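Local coordinates for protein annexin B22 (Schistosoma mansoni, PDB 4MDU) that binds acidic phospholipid membranes in a calcium-dependent manner, aggregates liposomes when calcium is present, and takes part in host-parasite interaction and worm reproduction, at residues 99-104 against 311-316; 115-120 against 132-137; 283-288 against 294-299; 290-295 against 332-337; 300-305 against 344-349. One frame throughout, in Å; residues are numbered along the deposited sequence.

Contact 1. Residues 99-104 against 311-316; sequences RKVLCQ and ALMRLL
Met313 SD is the atom on which segment 99-104 closes. Gln104 CG comes nearest, 3.6 Å from Met313 SD, and Val101 meets the same sulfur with its backbone, Val101 CA standing 3.8 Å from Met313 SD. The Val101 side chain adds CB and one branch, CG2, which lies 4.0 Å from Met313 SD. The sulfur thus rests between Val101 and Gln104, three residues apart on one turn of helix 96-106. Met313 reaches that far because its CG sits between the backbone N and the carbonyl carbon (chi1 73°) and the next bond is extended, carrying SD straight out from helix 311-320. The chain then bends at chi3, turning CE toward the Lys100 end of the segment. Gln104 bends at chi2, and its chain crosses that of Met313 at about a right angle, offering the methylene carbon CG to the sulfur. Tyr351 of helix 349-358 touches both Val101 and Met313, and Leu355 of the same helix also packs on Met313; Tyr310 borders Gln104. Arg314, next to Met313, leads elsewhere, to a salt bridge with Glu133. The two helices belong to the first and fourth annexin repeats, which in this family pair into one module of the core. Their meeting here rests on a single thioether laid against aliphatic carbon, a largely buried contact of dispersion forces rather than directed polar bonds.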
# COMPACT_ATOMS: atom_id res chain seq x y z
N ARG B 99 22.98 -15.90 10.71
CA ARG B 99 22.31 -17.17 10.45
C ARG B 99 21.09 -16.98 9.53
O ARG B 99 20.89 -17.74 8.59
CB ARG B 99 21.91 -17.86 11.75
CG ARG B 99 21.31 -19.24 11.56
CD ARG B 99 21.45 -20.08 12.82
NE ARG B 99 20.53 -19.68 13.89
CZ ARG B 99 20.42 -20.30 15.06
NH1 ARG B 99 21.18 -21.35 15.34
NH2 ARG B 99 19.56 -19.87 15.97
N LYS B 100 20.29 -15.95 9.81
CA LYS B 100 19.13 -15.64 8.97
C LYS B 100 19.54 -15.52 7.50
O LYS B 100 19.00 -16.20 6.63
CB LYS B 100 18.49 -14.33 9.42
CG LYS B 100 17.28 -14.47 10.30
CD LYS B 100 17.65 -14.40 11.77
CE LYS B 100 16.40 -14.46 12.63
NZ LYS B 100 15.39 -13.45 12.19
N VAL B 101 20.50 -14.66 7.22
CA VAL B 101 20.82 -14.40 5.83
C VAL B 101 21.46 -15.64 5.21
O VAL B 101 21.24 -15.95 4.03
CB VAL B 101 21.71 -13.13 5.67
CG1 VAL B 101 23.09 -13.36 6.24
CG2 VAL B 101 21.78 -12.73 4.20
N LEU B 102 22.22 -16.38 6.01
CA LEU B 102 22.82 -17.62 5.53
C LEU B 102 21.74 -18.64 5.13
O LEU B 102 21.92 -19.42 4.19
CB LEU B 102 23.73 -18.23 6.58
CG LEU B 102 25.13 -17.63 6.73
CD1 LEU B 102 25.92 -18.37 7.80
CD2 LEU B 102 25.87 -17.65 5.40
N CYS B 103 20.63 -18.63 5.84
CA CYS B 103 19.60 -19.60 5.54
C CYS B 103 18.88 -19.23 4.26
O CYS B 103 18.58 -20.10 3.46
CB CYS B 103 18.63 -19.78 6.71
SG CYS B 103 19.29 -20.84 8.05
N GLN B 104 18.64 -17.95 4.04
CA GLN B 104 18.02 -17.53 2.78
C GLN B 104 18.91 -17.96 1.63
O GLN B 104 18.45 -18.45 0.61
CB GLN B 104 17.78 -16.02 2.76
CG GLN B 104 16.86 -15.57 3.88
CD GLN B 104 15.56 -16.35 3.88
OE1 GLN B 104 14.78 -16.28 2.92
NE2 GLN B 104 15.31 -17.11 4.95
N ALA B 311 12.81 -8.42 2.72
CA ALA B 311 12.81 -7.87 1.36
C ALA B 311 14.20 -7.48 0.86
O ALA B 311 14.59 -7.83 -0.26
CB ALA B 311 11.82 -6.69 1.24
N LEU B 312 14.96 -6.78 1.70
CA LEU B 312 16.28 -6.30 1.30
C LEU B 312 17.18 -7.44 0.90
O LEU B 312 17.80 -7.40 -0.17
CB LEU B 312 16.94 -5.51 2.44
CG LEU B 312 18.38 -5.07 2.14
CD1 LEU B 312 18.47 -4.19 0.90
CD2 LEU B 312 18.96 -4.31 3.36
N MET B 313 17.28 -8.45 1.76
CA MET B 313 18.14 -9.59 1.45
C MET B 313 17.55 -10.46 0.31
O MET B 313 18.30 -10.98 -0.51
CB MET B 313 18.49 -10.40 2.73
CG MET B 313 17.37 -11.25 3.32
SD MET B 313 17.89 -12.26 4.75
CE MET B 313 17.32 -11.21 6.08
N ARG B 314 16.22 -10.60 0.25
CA ARG B 314 15.61 -11.36 -0.85
C ARG B 314 15.98 -10.72 -2.20
O ARG B 314 16.46 -11.39 -3.11
CB ARG B 314 14.10 -11.45 -0.71
CG ARG B 314 13.42 -12.15 -1.91
CD ARG B 314 11.93 -12.46 -1.66
NE ARG B 314 11.18 -11.26 -1.31
CZ ARG B 314 10.71 -11.00 -0.09
NH1 ARG B 314 10.88 -11.87 0.90
NH2 ARG B 314 10.05 -9.87 0.13
N LEU B 315 15.79 -9.41 -2.29
CA LEU B 315 16.08 -8.70 -3.53
C LEU B 315 17.54 -8.80 -3.93
O LEU B 315 17.85 -9.13 -5.09
CB LEU B 315 15.64 -7.24 -3.42
CG LEU B 315 14.11 -7.13 -3.44
CD1 LEU B 315 13.68 -5.74 -3.07
CD2 LEU B 315 13.50 -7.57 -4.82
N LEU B 316 18.44 -8.56 -2.98
CA LEU B 316 19.88 -8.66 -3.23
C LEU B 316 20.30 -10.06 -3.69
O LEU B 316 21.00 -10.23 -4.70
CB LEU B 316 20.64 -8.27 -1.96
CG LEU B 316 21.17 -6.83 -1.92
CD1 LEU B 316 20.45 -5.93 -2.93
CD2 LEU B 316 21.12 -6.26 -0.51

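Contact 2. Residues 115-120 against 132-137; sequences KSLYYA and IEIFTT
The Phe135 ring is met obliquely by both methyl groups of Leu117, at the CE1-CZ end: Leu117 CD1 lies 3.7 Å from Phe135 CE1, and Leu117 CD2 3.8 Å from Phe135 CZ. Away from Phe135, neighbouring Tyr118 and Tyr119 meet within helix 109-122, with Tyr118 CD1 3.9 Å above the plane of the Tyr119 ring, over its centre, and Tyr119 CE1 at the edge of the Tyr118 ring. Leu117 also serves Ile134, whose CD1 stands 3.9 Å from Leu117 CD2. The extended chi2 of Ile134 (-176°) pushes CD1 far enough to reach Ser116 CB as well. Behind this layer the threonines bond back to their own chain. Ile132 O takes both Thr136 N and Thr136 OG1, from opposite faces of its carbonyl plane, while Ile134 O accepts from Thr137 N and from Thr137 OG1, the latter at 2.8 Å. The segment axes run 10.8 Å apart at 144°, roughly antiparallel, as befits the first two helices of an annexin repeat. Phe135 extends the core to Met143 of helix 140-156 and to Leu182, Leu185 and Val186 of helix 177-187, Leu117 packs on Val146, and Arg314 of helix 311-320 covers Ser116 and Ile134 from the fourth repeat.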
# COMPACT_ATOMS: atom_id res chain seq x y z
N LYS B 115 8.86 -19.93 0.89
CA LYS B 115 8.76 -19.64 2.32
C LYS B 115 8.30 -18.20 2.58
O LYS B 115 7.40 -17.97 3.39
CB LYS B 115 10.08 -19.94 3.02
CG LYS B 115 9.97 -21.01 4.12
CD LYS B 115 11.29 -21.18 4.87
CE LYS B 115 11.19 -22.23 5.96
NZ LYS B 115 12.47 -22.35 6.73
N SER B 116 8.90 -17.24 1.90
CA SER B 116 8.44 -15.85 2.02
C SER B 116 6.98 -15.68 1.59
O SER B 116 6.26 -14.88 2.18
CB SER B 116 9.32 -14.88 1.22
OG SER B 116 10.64 -14.85 1.73
N LEU B 117 6.55 -16.40 0.56
CA LEU B 117 5.15 -16.30 0.13
C LEU B 117 4.27 -16.84 1.23
O LEU B 117 3.26 -16.25 1.60
CB LEU B 117 4.90 -17.07 -1.19
CG LEU B 117 5.52 -16.43 -2.44
CD1 LEU B 117 5.43 -17.40 -3.63
CD2 LEU B 117 4.84 -15.09 -2.75
N TYR B 118 4.67 -17.99 1.76
CA TYR B 118 3.96 -18.61 2.87
C TYR B 118 3.77 -17.62 4.02
O TYR B 118 2.66 -17.44 4.53
CB TYR B 118 4.75 -19.82 3.35
CG TYR B 118 4.16 -20.45 4.59
CD1 TYR B 118 4.67 -20.18 5.84
CD2 TYR B 118 3.08 -21.31 4.50
CE1 TYR B 118 4.13 -20.75 6.97
CE2 TYR B 118 2.53 -21.89 5.62
CZ TYR B 118 3.06 -21.61 6.85
OH TYR B 118 2.51 -22.19 7.96
N TYR B 119 4.85 -16.96 4.44
CA TYR B 119 4.73 -16.01 5.55
C TYR B 119 3.89 -14.78 5.18
O TYR B 119 3.16 -14.23 6.01
CB TYR B 119 6.11 -15.63 6.10
CG TYR B 119 6.74 -16.78 6.89
CD1 TYR B 119 6.12 -17.26 8.04
CD2 TYR B 119 7.92 -17.39 6.48
CE1 TYR B 119 6.66 -18.30 8.77
CE2 TYR B 119 8.48 -18.45 7.21
CZ TYR B 119 7.83 -18.90 8.36
OH TYR B 119 8.32 -19.94 9.12
N ALA B 120 3.96 -14.36 3.92
CA ALA B 120 3.20 -13.20 3.48
C ALA B 120 1.70 -13.45 3.57
O ALA B 120 0.89 -12.51 3.65
CB ALA B 120 3.60 -12.81 2.06
N ILE B 132 3.28 -8.99 -4.76
CA ILE B 132 3.62 -8.22 -5.96
C ILE B 132 5.10 -8.31 -6.31
O ILE B 132 5.47 -8.60 -7.45
CB ILE B 132 3.24 -6.75 -5.80
CG1 ILE B 132 1.74 -6.62 -5.60
CG2 ILE B 132 3.69 -5.98 -7.02
CD1 ILE B 132 1.25 -5.20 -5.54
N GLU B 133 5.95 -8.07 -5.31
CA GLU B 133 7.40 -8.07 -5.51
C GLU B 133 7.92 -9.40 -6.07
O GLU B 133 8.75 -9.43 -7.00
CB GLU B 133 8.12 -7.76 -4.18
CG GLU B 133 9.64 -7.82 -4.30
CD GLU B 133 10.31 -8.50 -3.11
OE1 GLU B 133 10.04 -8.07 -1.97
OE2 GLU B 133 11.09 -9.45 -3.32
N ILE B 134 7.46 -10.49 -5.49
CA ILE B 134 7.91 -11.82 -5.89
C ILE B 134 7.28 -12.29 -7.22
O ILE B 134 7.99 -12.65 -8.16
CB ILE B 134 7.63 -12.84 -4.77
CG1 ILE B 134 8.56 -12.56 -3.58
CG2 ILE B 134 7.83 -14.26 -5.29
CD1 ILE B 134 8.44 -13.56 -2.46
N PHE B 135 5.95 -12.27 -7.31
CA PHE B 135 5.29 -12.78 -8.52
C PHE B 135 5.70 -12.02 -9.77
O PHE B 135 5.91 -12.62 -10.82
CB PHE B 135 3.77 -12.75 -8.36
CG PHE B 135 3.26 -13.75 -7.39
CD1 PHE B 135 3.92 -14.96 -7.22
CD2 PHE B 135 2.14 -13.49 -6.62
CE1 PHE B 135 3.45 -15.91 -6.31
CE2 PHE B 135 1.66 -14.43 -5.71
CZ PHE B 135 2.32 -15.64 -5.55
N THR B 136 5.80 -10.70 -9.65
CA THR B 136 6.30 -9.89 -10.75
C THR B 136 7.56 -10.47 -11.38
O THR B 136 7.72 -10.46 -12.60
CB THR B 136 6.58 -8.45 -10.29
OG1 THR B 136 5.33 -7.77 -10.10
CG2 THR B 136 7.37 -7.71 -11.32
N THR B 137 8.44 -11.01 -10.54
CA THR B 137 9.77 -11.43 -11.00
C THR B 137 9.87 -12.89 -11.45
O THR B 137 10.96 -13.37 -11.76
CB THR B 137 10.83 -11.19 -9.92
OG1 THR B 137 10.60 -12.10 -8.83
CG2 THR B 137 10.76 -9.77 -9.40

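Contact 3. Residues 283-288 against 294-299; sequences VLRYAI and IAEWLH
Arg285 and Glu296 reach for each other across the junction of helices 274-288 and 290-301, and their rotamers explain the fit. Both start with CG beside the backbone N, opposite the carbonyl carbon. Glu296 then runs extended, whereas Arg285 bends at chi3 (67°), so that the guanidinium presents its NH1-NH2 end to the carboxylate and the two chains cross at about a right angle. The grip is end-on and doubled. Arg285 NH1 donates to Glu296 OE1 at 3.0 Å, and Arg285 NH2 to Glu296 OE2 at 2.9 Å with a nearly straight N-H...O angle of 170°. Both oxygens lie close to the guanidinium plane, but the carboxylate is turned 45° against it: OE1 is met on its syn side and OE2 from above the carboxylate plane. Arg285 NH2 has a second partner in Asp289. Deeper in, Tyr286 puts CG opposite its backbone N, which brings the ring to Ile294; Ile294 CD1 approaches it obliquely, 4.4 Å from Tyr286 CE2. The phenol oxygen of Tyr286 is hydrogen-bonded to Arg319 of helix 311-320, and its ring meets Arg290 in a cation-pi contact. A loose apolar touch inside and a bidentate salt bridge at the partly exposed margin thus join the third repeat to the fourth; two carboxylates about one guanidinium would be expected to stabilise its positive charge.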
# COMPACT_ATOMS: atom_id res chain seq x y z
N VAL B 283 4.60 -4.72 -12.94
CA VAL B 283 4.84 -5.59 -14.10
C VAL B 283 5.33 -4.81 -15.32
O VAL B 283 6.29 -5.20 -15.98
CB VAL B 283 3.59 -6.41 -14.46
CG1 VAL B 283 3.79 -7.16 -15.81
CG2 VAL B 283 3.23 -7.39 -13.33
N LEU B 284 4.68 -3.68 -15.61
CA LEU B 284 5.06 -2.85 -16.75
C LEU B 284 6.49 -2.35 -16.59
O LEU B 284 7.30 -2.41 -17.53
CB LEU B 284 4.11 -1.66 -16.91
CG LEU B 284 4.38 -0.74 -18.12
CD1 LEU B 284 4.53 -1.54 -19.41
CD2 LEU B 284 3.29 0.32 -18.23
N ARG B 285 6.79 -1.87 -15.38
CA ARG B 285 8.10 -1.29 -15.12
C ARG B 285 9.16 -2.37 -15.06
O ARG B 285 10.32 -2.13 -15.40
CB ARG B 285 8.08 -0.45 -13.84
CG ARG B 285 7.21 0.81 -13.94
CD ARG B 285 7.38 1.75 -12.69
NE ARG B 285 8.72 2.33 -12.63
CZ ARG B 285 9.28 2.86 -11.55
NH1 ARG B 285 8.64 2.90 -10.38
NH2 ARG B 285 10.51 3.34 -11.63
N TYR B 286 8.76 -3.59 -14.68
CA TYR B 286 9.70 -4.70 -14.73
C TYR B 286 10.20 -4.87 -16.16
O TYR B 286 11.35 -5.27 -16.42
CB TYR B 286 9.04 -6.00 -14.27
CG TYR B 286 10.04 -7.12 -14.15
CD1 TYR B 286 10.17 -8.10 -15.13
CD2 TYR B 286 10.90 -7.17 -13.07
CE1 TYR B 286 11.12 -9.12 -15.01
CE2 TYR B 286 11.84 -8.17 -12.94
CZ TYR B 286 11.96 -9.14 -13.90
OH TYR B 286 12.92 -10.11 -13.73
N ALA B 287 9.31 -4.56 -17.10
CA ALA B 287 9.67 -4.63 -18.50
C ALA B 287 10.41 -3.37 -18.96
O ALA B 287 11.50 -3.48 -19.51
CB ALA B 287 8.44 -4.87 -19.36
N ILE B 288 9.84 -2.19 -18.75
CA ILE B 288 10.34 -0.99 -19.44
C ILE B 288 11.21 -0.05 -18.59
O ILE B 288 11.76 0.92 -19.11
CB ILE B 288 9.19 -0.18 -20.05
CG1 ILE B 288 8.39 0.51 -18.95
CG2 ILE B 288 8.29 -1.08 -20.89
CD1 ILE B 288 7.48 1.63 -19.46
N ILE B 294 13.42 -1.61 -9.33
CA ILE B 294 13.96 -2.41 -8.25
C ILE B 294 14.86 -1.54 -7.33
O ILE B 294 14.99 -1.82 -6.14
CB ILE B 294 14.67 -3.67 -8.77
CG1 ILE B 294 13.71 -4.47 -9.66
CG2 ILE B 294 15.12 -4.56 -7.61
CD1 ILE B 294 14.32 -5.72 -10.23
N ALA B 295 15.44 -0.47 -7.86
CA ALA B 295 16.23 0.43 -7.01
C ALA B 295 15.30 1.04 -5.99
O ALA B 295 15.65 1.15 -4.82
CB ALA B 295 16.93 1.53 -7.83
N GLU B 296 14.09 1.39 -6.42
CA GLU B 296 13.08 1.94 -5.51
C GLU B 296 12.59 0.90 -4.52
O GLU B 296 12.37 1.19 -3.35
CB GLU B 296 11.90 2.53 -6.28
CG GLU B 296 12.29 3.62 -7.23
CD GLU B 296 11.18 3.99 -8.18
OE1 GLU B 296 10.01 3.65 -7.87
OE2 GLU B 296 11.47 4.60 -9.23
N TRP B 297 12.41 -0.33 -5.00
CA TRP B 297 12.04 -1.41 -4.10
C TRP B 297 13.08 -1.58 -2.99
O TRP B 297 12.75 -1.72 -1.82
CB TRP B 297 11.90 -2.72 -4.85
CG TRP B 297 10.65 -2.86 -5.67
CD1 TRP B 297 9.64 -1.95 -5.79
CD2 TRP B 297 10.28 -3.99 -6.47
NE1 TRP B 297 8.67 -2.43 -6.64
CE2 TRP B 297 9.02 -3.69 -7.06
CE3 TRP B 297 10.88 -5.22 -6.75
CZ2 TRP B 297 8.36 -4.58 -7.91
CZ3 TRP B 297 10.22 -6.12 -7.58
CH2 TRP B 297 8.97 -5.79 -8.16
N LEU B 298 14.34 -1.60 -3.39
CA LEU B 298 15.43 -1.72 -2.43
C LEU B 298 15.40 -0.55 -1.43
O LEU B 298 15.48 -0.76 -0.23
CB LEU B 298 16.76 -1.82 -3.18
CG LEU B 298 17.02 -3.19 -3.81
CD1 LEU B 298 18.11 -3.13 -4.86
CD2 LEU B 298 17.37 -4.19 -2.72
N HIS B 299 15.25 0.67 -1.95
CA HIS B 299 15.14 1.87 -1.11
C HIS B 299 14.02 1.72 -0.08
O HIS B 299 14.21 1.99 1.11
CB HIS B 299 14.89 3.11 -1.98
CG HIS B 299 14.90 4.39 -1.22
ND1 HIS B 299 16.07 5.01 -0.83
CD2 HIS B 299 13.89 5.17 -0.77
CE1 HIS B 299 15.78 6.12 -0.18
NE2 HIS B 299 14.46 6.24 -0.12

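Contact 4. Residues 290-295 against 332-337; sequences RPSLIA and ESIYGK
Ile334 extends chi2 (-177°) after placing CG1 opposite the carbonyl carbon, and this carries CD1 out from helix 324-335 to the side of helix 290-301. There the methyl group fits against Ser292 and Ala295, one turn apart: Ile334 CD1 is 3.9 Å from Ser292 CB and 4.2 Å from Ala295 CB. Ser292 OG lies no farther from this methyl than its CB does, but the polar end of the serine turns to Asp289 for a weak hydrogen bond. The other branch of Ile334 faces its own neighbour, with CG2 3.6 Å above the Tyr335 plane, over the centre of the ring. Tyr335, also with CG beside the backbone N (chi1 -62°), reaches across to helix 290-301, where its CE2 lies 3.9 Å from Ala295 O, which is oblique to the ring. The ring goes on to stack with His299 and to meet Tyr331. After Tyr335 the helix stops: Gly336 takes positive phi, its N still bonded to Glu332 O at 2.9 Å, and the chain turns toward Lys337. The contact is half open, Ile334 being exposed and Ala295 buried. It joins the first and third helices of the fourth annexin repeat, the third being the one that in this fold lies across the bundle made by the other four.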
# COMPACT_ATOMS: atom_id res chain seq x y z
N ARG B 290 13.18 -1.35 -15.47
CA ARG B 290 13.47 -2.29 -14.39
C ARG B 290 14.52 -1.80 -13.38
O ARG B 290 14.29 -1.90 -12.17
CB ARG B 290 13.87 -3.67 -14.92
CG ARG B 290 13.73 -4.75 -13.83
CD ARG B 290 14.44 -6.02 -14.18
NE ARG B 290 13.89 -6.60 -15.39
CZ ARG B 290 14.43 -7.62 -16.03
NH1 ARG B 290 15.54 -8.19 -15.56
NH2 ARG B 290 13.86 -8.09 -17.13
N PRO B 291 15.68 -1.31 -13.87
CA PRO B 291 16.68 -0.88 -12.87
C PRO B 291 16.12 0.11 -11.86
O PRO B 291 16.39 -0.05 -10.67
CB PRO B 291 17.77 -0.25 -13.73
CG PRO B 291 17.72 -1.10 -15.00
CD PRO B 291 16.23 -1.31 -15.23
N SER B 292 15.36 1.10 -12.33
CA SER B 292 14.78 2.09 -11.43
C SER B 292 13.76 1.48 -10.50
O SER B 292 13.76 1.77 -9.31
CB SER B 292 14.11 3.22 -12.21
OG SER B 292 15.05 3.91 -12.99
N LEU B 293 12.89 0.64 -11.06
CA LEU B 293 11.84 -0.03 -10.28
C LEU B 293 12.40 -0.80 -9.10
O LEU B 293 11.89 -0.69 -7.99
CB LEU B 293 11.04 -1.01 -11.15
CG LEU B 293 10.13 -1.96 -10.34
CD1 LEU B 293 8.90 -1.26 -9.81
CD2 LEU B 293 9.70 -3.17 -11.18
N ILE B 294 13.42 -1.61 -9.33
CA ILE B 294 13.96 -2.41 -8.25
C ILE B 294 14.86 -1.54 -7.33
O ILE B 294 14.99 -1.82 -6.14
CB ILE B 294 14.67 -3.67 -8.77
CG1 ILE B 294 13.71 -4.47 -9.66
CG2 ILE B 294 15.12 -4.56 -7.61
CD1 ILE B 294 14.32 -5.72 -10.23
N ALA B 295 15.44 -0.47 -7.86
CA ALA B 295 16.23 0.43 -7.01
C ALA B 295 15.30 1.04 -5.99
O ALA B 295 15.65 1.15 -4.82
CB ALA B 295 16.93 1.53 -7.83
N GLU B 332 22.06 4.85 -7.46
CA GLU B 332 22.85 6.04 -7.17
C GLU B 332 22.40 7.27 -7.97
O GLU B 332 22.42 8.39 -7.46
CB GLU B 332 24.35 5.79 -7.38
CG GLU B 332 25.14 7.07 -7.18
CD GLU B 332 26.59 6.84 -6.85
OE1 GLU B 332 27.17 5.85 -7.34
OE2 GLU B 332 27.16 7.67 -6.11
N SER B 333 22.00 7.06 -9.21
CA SER B 333 21.40 8.12 -10.02
C SER B 333 20.22 8.72 -9.29
O SER B 333 20.07 9.94 -9.22
CB SER B 333 20.89 7.56 -11.35
OG SER B 333 21.95 7.28 -12.24
N ILE B 334 19.37 7.86 -8.76
CA ILE B 334 18.08 8.27 -8.24
C ILE B 334 18.20 8.90 -6.87
O ILE B 334 17.62 9.94 -6.61
CB ILE B 334 17.14 7.07 -8.12
CG1 ILE B 334 16.87 6.46 -9.49
CG2 ILE B 334 15.84 7.48 -7.45
CD1 ILE B 334 15.89 5.29 -9.45
N TYR B 335 18.95 8.25 -5.99
CA TYR B 335 19.00 8.68 -4.61
C TYR B 335 20.24 9.49 -4.19
O TYR B 335 20.29 9.99 -3.08
CB TYR B 335 18.79 7.49 -3.69
CG TYR B 335 17.44 6.84 -3.89
CD1 TYR B 335 16.28 7.45 -3.42
CD2 TYR B 335 17.32 5.62 -4.55
CE1 TYR B 335 15.04 6.87 -3.60
CE2 TYR B 335 16.07 5.04 -4.74
CZ TYR B 335 14.94 5.66 -4.26
OH TYR B 335 13.70 5.08 -4.42
N GLY B 336 21.22 9.62 -5.09
CA GLY B 336 22.39 10.43 -4.82
C GLY B 336 23.37 9.79 -3.86
O GLY B 336 24.27 10.44 -3.35
N LYS B 337 23.21 8.50 -3.65
CA LYS B 337 24.03 7.73 -2.72
C LYS B 337 24.09 6.28 -3.21
O LYS B 337 23.11 5.76 -3.73
CB LYS B 337 23.40 7.80 -1.33
CG LYS B 337 23.88 6.76 -0.34
CD LYS B 337 23.26 7.05 1.01
CE LYS B 337 23.82 6.16 2.11
NZ LYS B 337 23.31 6.59 3.45

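Contact 5. Residues 300-305 against 344-349; sequences DSMAGL and KDDTSG
The loop after helix 290-301 and the acidic residue closing helix 339-346 form the calcium site of the fourth annexin repeat, here without its metal. Asp346 carries the contact, its CG anti to the backbone N (chi1 -175°), which aims the carboxylate into the bend of the loop. Asp346 OD1 uses its syn lone pair toward Gly304 N; at 2.5 Å this bond is shorter than usual and distinctly bent (136°), so its exact length is doubtful. A water bridges the other oxygen to the loop: it lies 2.8 Å from Asp346 OD2 and also near Ser301 O, with more acceptors in reach than it has protons, and accepts from Ala303 N at 2.8 Å and Leu305 N, also at 2.8 Å. This is the Met-Ala-Gly-Leu-Gly form of the annexin loop, in which Met302, Gly304, Leu305 and a distant Asp346 all belong to calcium site 6; Asp346 and Gly306 serve a second ion. With no metal bound, the Gly304 amide and a water meet the carboxylate. Gly304 itself has positive phi (60°). Beneath the carboxylate, Met302 crosses Asp346 obliquely, with Met302 CB 3.7 Å from Asp346 CG, while the methionine packs on Leu339, Ala342 and Val343 of helix 339-346.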
# COMPACT_ATOMS: atom_id res chain seq x y z
N ASP B 300 12.85 1.28 -0.52
CA ASP B 300 11.73 1.19 0.40
C ASP B 300 11.92 0.04 1.38
O ASP B 300 11.31 0.02 2.45
CB ASP B 300 10.41 1.10 -0.36
CG ASP B 300 10.16 2.34 -1.19
OD1 ASP B 300 10.91 3.33 -0.98
OD2 ASP B 300 9.25 2.34 -2.04
N SER B 301 12.79 -0.90 1.04
CA SER B 301 13.00 -2.06 1.90
C SER B 301 13.94 -1.71 3.04
O SER B 301 14.06 -2.47 4.00
CB SER B 301 13.59 -3.21 1.10
OG SER B 301 15.00 -3.05 0.97
N MET B 302 14.64 -0.59 2.93
CA MET B 302 15.58 -0.20 3.97
C MET B 302 14.92 0.76 4.94
O MET B 302 14.88 1.97 4.72
CB MET B 302 16.86 0.39 3.37
CG MET B 302 17.80 -0.67 2.83
SD MET B 302 19.20 -0.03 1.91
CE MET B 302 18.39 0.65 0.47
N ALA B 303 14.36 0.19 6.01
CA ALA B 303 13.65 0.99 7.00
C ALA B 303 14.15 0.66 8.40
O ALA B 303 13.44 0.80 9.39
CB ALA B 303 12.13 0.75 6.89
N GLY B 304 15.40 0.20 8.47
CA GLY B 304 16.01 -0.18 9.72
C GLY B 304 15.30 -1.30 10.46
O GLY B 304 15.24 -1.29 11.70
N LEU B 305 14.76 -2.27 9.73
CA LEU B 305 14.06 -3.37 10.39
C LEU B 305 14.97 -4.58 10.57
O LEU B 305 14.62 -5.52 11.29
CB LEU B 305 12.82 -3.77 9.59
CG LEU B 305 11.95 -2.59 9.17
CD1 LEU B 305 11.02 -2.98 8.01
CD2 LEU B 305 11.17 -2.04 10.35
N LYS B 344 24.87 -0.46 3.95
CA LYS B 344 25.75 -0.38 5.12
C LYS B 344 25.12 0.46 6.21
O LYS B 344 25.25 0.14 7.40
CB LYS B 344 27.11 0.21 4.74
CG LYS B 344 27.99 -0.74 3.93
CD LYS B 344 29.29 -0.06 3.54
CE LYS B 344 30.23 -0.99 2.80
NZ LYS B 344 31.54 -0.28 2.54
N ASP B 345 24.41 1.51 5.83
CA ASP B 345 23.76 2.34 6.84
C ASP B 345 22.54 1.70 7.49
O ASP B 345 22.21 2.04 8.62
CB ASP B 345 23.40 3.71 6.27
CG ASP B 345 24.62 4.56 5.99
OD1 ASP B 345 25.73 4.14 6.39
OD2 ASP B 345 24.48 5.63 5.37
N ASP B 346 21.89 0.76 6.81
CA ASP B 346 20.65 0.19 7.31
C ASP B 346 20.87 -1.13 8.04
O ASP B 346 20.00 -1.60 8.76
CB ASP B 346 19.66 -0.03 6.15
CG ASP B 346 18.30 -0.52 6.64
OD1 ASP B 346 17.55 0.32 7.17
OD2 ASP B 346 17.98 -1.73 6.51
N THR B 347 22.05 -1.73 7.86
CA THR B 347 22.34 -3.04 8.45
C THR B 347 23.66 -3.04 9.22
O THR B 347 24.41 -2.07 9.16
CB THR B 347 22.44 -4.09 7.34
OG1 THR B 347 23.58 -3.78 6.52
CG2 THR B 347 21.18 -4.05 6.46
N SER B 348 23.95 -4.11 9.95
CA SER B 348 25.30 -4.33 10.45
C SER B 348 25.63 -5.79 10.69
O SER B 348 24.86 -6.69 10.35
CB SER B 348 25.60 -3.51 11.71
OG SER B 348 24.68 -3.78 12.73
N GLY B 349 26.80 -6.03 11.26
CA GLY B 349 27.24 -7.37 11.58
C GLY B 349 27.62 -8.14 10.34
O GLY B 349 27.82 -7.57 9.28
O HOH W 1 15.28 -2.34 6.93

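How the contacts relate
Contacts 1 and 2 are buried and apolar. Contacts 3 and 4 are half buried: contact 3 sets a two-pronged salt bridge at its partly exposed margin, contact 4 a methyl group on Ser292 and Ala295. Contact 5 lies at the surface, where carboxylate, amide and water replace methyl groups. Helix 290-301 serves three of them: contacts 3 and 4 share Ile294 and Ala295, and contact 5 begins at its end. Helix 311-320 brings contact 1 against contacts 2, 3 and 5, through the Arg314-Glu133 salt bridge, Leu315 and Leu316 on Leu298, and Leu312 on Ser301 and Met302. Contacts 1 and 3 join different repeats, the other three stay within one.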